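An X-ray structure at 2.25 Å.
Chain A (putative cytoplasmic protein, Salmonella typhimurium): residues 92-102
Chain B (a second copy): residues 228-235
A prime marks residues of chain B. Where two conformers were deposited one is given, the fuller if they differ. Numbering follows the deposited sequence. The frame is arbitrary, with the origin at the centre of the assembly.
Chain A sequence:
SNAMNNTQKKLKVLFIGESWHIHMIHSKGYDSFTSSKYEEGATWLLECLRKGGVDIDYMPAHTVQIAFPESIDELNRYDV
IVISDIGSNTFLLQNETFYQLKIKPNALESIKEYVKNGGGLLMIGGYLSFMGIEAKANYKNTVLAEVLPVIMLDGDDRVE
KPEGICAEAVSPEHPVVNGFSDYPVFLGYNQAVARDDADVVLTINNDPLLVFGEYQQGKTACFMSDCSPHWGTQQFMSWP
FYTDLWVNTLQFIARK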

# COMPACT_ATOMS: atom_id res chain seq x y z
N LEU A 92 1.14 -3.77 23.35
CA LEU A 92 2.36 -4.50 23.62
C LEU A 92 3.54 -3.97 22.83
O LEU A 92 4.69 -4.24 23.19
CB LEU A 92 2.16 -5.98 23.30
CG LEU A 92 1.18 -6.73 24.18
CD1 LEU A 92 0.65 -7.97 23.47
CD2 LEU A 92 1.86 -7.09 25.51
N LEU A 93 3.25 -3.24 21.76
CA LEU A 93 4.27 -2.81 20.78
C LEU A 93 4.21 -1.29 20.54
O LEU A 93 4.07 -0.83 19.40
CB LEU A 93 4.12 -3.57 19.44
CG LEU A 93 4.11 -5.11 19.49
CD1 LEU A 93 3.67 -5.67 18.15
CD2 LEU A 93 5.47 -5.70 19.93
N GLN A 94 4.32 -0.54 21.63
CA GLN A 94 4.42 0.92 21.56
C GLN A 94 5.71 1.27 20.83
O GLN A 94 6.62 0.44 20.71
CB GLN A 94 4.38 1.52 22.96
CG GLN A 94 3.06 1.20 23.69
CD GLN A 94 3.16 1.36 25.20
OE1 GLN A 94 3.73 2.32 25.69
NE2 GLN A 94 2.59 0.41 25.94
N ASN A 95 5.77 2.50 20.34
CA ASN A 95 6.88 2.94 19.49
C ASN A 95 8.26 2.79 20.13
O ASN A 95 9.22 2.41 19.45
CB ASN A 95 6.63 4.35 18.95
CG ASN A 95 5.32 4.45 18.17
OD1 ASN A 95 4.86 3.46 17.58
ND2 ASN A 95 4.70 5.63 18.18
N GLU A 96 8.36 3.05 21.43
CA GLU A 96 9.64 2.88 22.16
C GLU A 96 10.12 1.42 22.14
O GLU A 96 11.32 1.14 22.12
CB GLU A 96 9.55 3.39 23.60
CG GLU A 96 9.33 4.91 23.76
CD GLU A 96 10.50 5.73 23.24
OE1 GLU A 96 11.64 5.55 23.76
OE2 GLU A 96 10.29 6.55 22.32
N THR A 97 9.16 0.51 22.12
CA THR A 97 9.44 -0.92 22.09
C THR A 97 9.80 -1.36 20.68
O THR A 97 10.90 -1.87 20.44
CB THR A 97 8.23 -1.73 22.60
OG1 THR A 97 8.07 -1.47 24.00
CG2 THR A 97 8.40 -3.24 22.40
N PHE A 98 8.87 -1.14 19.75
CA PHE A 98 9.01 -1.69 18.40
C PHE A 98 10.07 -0.98 17.55
O PHE A 98 10.75 -1.63 16.76
CB PHE A 98 7.67 -1.78 17.67
CG PHE A 98 7.70 -2.71 16.51
CD1 PHE A 98 7.67 -4.09 16.70
CD2 PHE A 98 7.81 -2.22 15.21
CE1 PHE A 98 7.72 -4.97 15.62
CE2 PHE A 98 7.86 -3.11 14.10
CZ PHE A 98 7.82 -4.48 14.31
N TYR A 99 10.20 0.33 17.70
CA TYR A 99 11.15 1.06 16.88
C TYR A 99 12.36 1.54 17.63
O TYR A 99 13.46 1.50 17.09
CB TYR A 99 10.49 2.25 16.16
CG TYR A 99 9.29 1.85 15.36
CD1 TYR A 99 9.43 1.27 14.09
CD2 TYR A 99 8.01 2.02 15.87
CE1 TYR A 99 8.32 0.90 13.34
CE2 TYR A 99 6.90 1.66 15.14
CZ TYR A 99 7.06 1.10 13.88
OH TYR A 99 5.94 0.74 13.18
N GLN A 100 12.16 2.00 18.87
CA GLN A 100 13.25 2.65 19.63
C GLN A 100 14.11 1.64 20.39
O GLN A 100 15.16 2.00 20.93
CB GLN A 100 12.71 3.74 20.56
CG GLN A 100 11.88 4.82 19.88
CD GLN A 100 12.52 5.32 18.61
OE1 GLN A 100 13.65 5.81 18.63
NE2 GLN A 100 11.82 5.19 17.48
N LEU A 101 13.66 0.39 20.43
CA LEU A 101 14.44 -0.74 20.97
C LEU A 101 14.75 -0.58 22.46
O LEU A 101 15.74 -1.11 22.97
CB LEU A 101 15.70 -1.01 20.13
CG LEU A 101 15.54 -1.01 18.60
CD1 LEU A 101 16.83 -1.43 17.90
CD2 LEU A 101 14.31 -1.83 18.07
N LYS A 102 13.88 0.15 23.14
CA LYS A 102 13.95 0.35 24.57
C LYS A 102 13.13 -0.70 25.31
O LYS A 102 12.20 -1.28 24.75
CB LYS A 102 13.44 1.75 24.94
CG LYS A 102 14.53 2.81 25.02
CD LYS A 102 14.70 3.56 23.72
CE LYS A 102 15.86 4.54 23.80
NZ LYS A 102 17.19 3.82 23.81
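Chain B 228-235: SPHWGTQQ

A cis peptide bond precedes His230′, unusual because the residue after it is not proline, and this histidine has the largest covered area of the contact. His230′ alone has 106 Å² covered by the chain A stretch, out of 289 Å² buried between the two stretches, both sides summed. No hydrogen bond crosses between them, so the segments are held by packing alone.

Chain A presents a short helix, residues 95-98, with Gln94 at its N-cap position. The carbonyl O of Gln94 accepts a hydrogen bond from Phe98 N at 2.9 Å. Beyond the helix the chain turns at Leu101, which adopts a positive phi (62°), and Lys102 N bonds back to Glu96 O at 2.9 Å. Chain B meets this surface mainly through a loop, with the first helical residue, Gln234′, also in contact. Its residues 228-232 form a tight turn closed by a hydrogen bond from Gly232′ N to Ser228′ O at 2.7 Å, and a helix begins at Gln234′ after the N-cap residue Thr233′. With mostly loop facing a short helix and turn, the backbones do not run alongside each other as paired strands would; their closest register is at Leu101 and His230′, whose CA atoms are 5.9 Å apart.

The CA-to-CB bond of His230′ points toward chain A, and with chi1 at 84° (p) the imidazole reaches three side chains. Thr97 CG2 lies 3.8 Å from His230′ CD2, and Leu93 CD2 is 3.9 Å from His230′ NE2. Phe98 CD1 approaches His230′ CE1 at 3.8 Å. Although the CA-to-CB bond of Phe98 points away from chain B, chi1 at -162° (t) brings the ring back within reach. The two rings form an offset edge-to-face pair, the edge of Phe98 toward the face of His230′, with centroids 5.2 Å apart and planes at 60°. His230′ ND1 is hydrogen-bonded elsewhere in the structure, so this polar atom is satisfied while the ring packs against chain A.

Leu101 supplies the largest covered area in the chain A stretch, 74 Å², and touches three residues of chain B. Its CA-to-CB bond points sideways, but the end of the side chain comes nearer. Leu101 CD2 sits 3.8 Å from His230′ CB, while Leu101 CD1 packs against Pro229′ CB at 3.8 Å in an apolar contact and lies 4.0 Å from Gln234′ NE2. Leu101 thus meets both Pro229′ and Gln234′, residues apart in sequence, without touching the three residues from Trp231′ to Thr233′.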

# COMPACT_ATOMS: atom_id res chain seq x y z
N SER B 228 18.20 -10.96 16.46
CA SER B 228 18.19 -9.52 16.20
C SER B 228 17.09 -8.77 16.95
O SER B 228 16.18 -9.39 17.53
CB SER B 228 17.97 -9.28 14.69
OG SER B 228 19.09 -9.69 13.92
N PRO B 229 17.15 -7.44 16.93
CA PRO B 229 16.05 -6.61 17.42
C PRO B 229 14.71 -6.80 16.64
O PRO B 229 14.71 -7.05 15.43
CB PRO B 229 16.60 -5.18 17.29
CG PRO B 229 17.74 -5.27 16.33
CD PRO B 229 18.30 -6.64 16.47
N HIS B 230 13.58 -6.66 17.33
CA HIS B 230 13.58 -6.10 18.70
C HIS B 230 13.53 -7.16 19.81
O HIS B 230 13.74 -6.85 20.97
CB HIS B 230 12.45 -5.07 18.84
CG HIS B 230 11.12 -5.68 19.17
ND1 HIS B 230 10.37 -6.37 18.25
CD2 HIS B 230 10.42 -5.71 20.33
CE1 HIS B 230 9.26 -6.80 18.82
NE2 HIS B 230 9.26 -6.41 20.09
N TRP B 231 13.28 -8.41 19.45
CA TRP B 231 13.25 -9.46 20.47
C TRP B 231 14.64 -9.70 21.06
O TRP B 231 14.78 -9.86 22.26
CB TRP B 231 12.68 -10.75 19.91
CG TRP B 231 11.19 -10.77 19.82
CD1 TRP B 231 10.32 -9.78 20.21
CD2 TRP B 231 10.38 -11.84 19.34
NE1 TRP B 231 9.02 -10.17 19.99
CE2 TRP B 231 9.03 -11.44 19.46
CE3 TRP B 231 10.67 -13.11 18.81
CZ2 TRP B 231 7.97 -12.27 19.08
CZ3 TRP B 231 9.61 -13.93 18.44
CH2 TRP B 231 8.28 -13.51 18.57
N GLY B 232 15.65 -9.73 20.19
CA GLY B 232 17.03 -9.88 20.63
C GLY B 232 17.54 -8.50 20.96
O GLY B 232 17.81 -7.69 20.08
N THR B 233 17.65 -8.22 22.26
CA THR B 233 18.07 -6.91 22.73
C THR B 233 19.56 -6.67 22.48
O THR B 233 20.33 -7.61 22.21
CB THR B 233 17.81 -6.77 24.22
OG1 THR B 233 18.67 -7.68 24.93
CG2 THR B 233 16.36 -7.09 24.53
N GLN B 234 19.96 -5.41 22.58
CA GLN B 234 21.35 -4.97 22.39
C GLN B 234 22.26 -5.56 23.48
O GLN B 234 23.45 -5.77 23.23
CB GLN B 234 21.47 -3.44 22.31
CG GLN B 234 20.26 -2.71 21.67
CD GLN B 234 19.77 -3.34 20.37
OE1 GLN B 234 20.43 -3.26 19.33
NE2 GLN B 234 18.59 -3.97 20.42
N GLN B 235 21.69 -5.80 24.66
CA GLN B 235 22.33 -6.58 25.72
C GLN B 235 22.74 -7.95 25.17
O GLN B 235 23.91 -8.35 25.29
CB GLN B 235 21.38 -6.75 26.92
CG GLN B 235 21.97 -7.52 28.11
CD GLN B 235 21.05 -7.58 29.32
OE1 GLN B 235 20.74 -8.65 29.83
NE2 GLN B 235 20.61 -6.43 29.78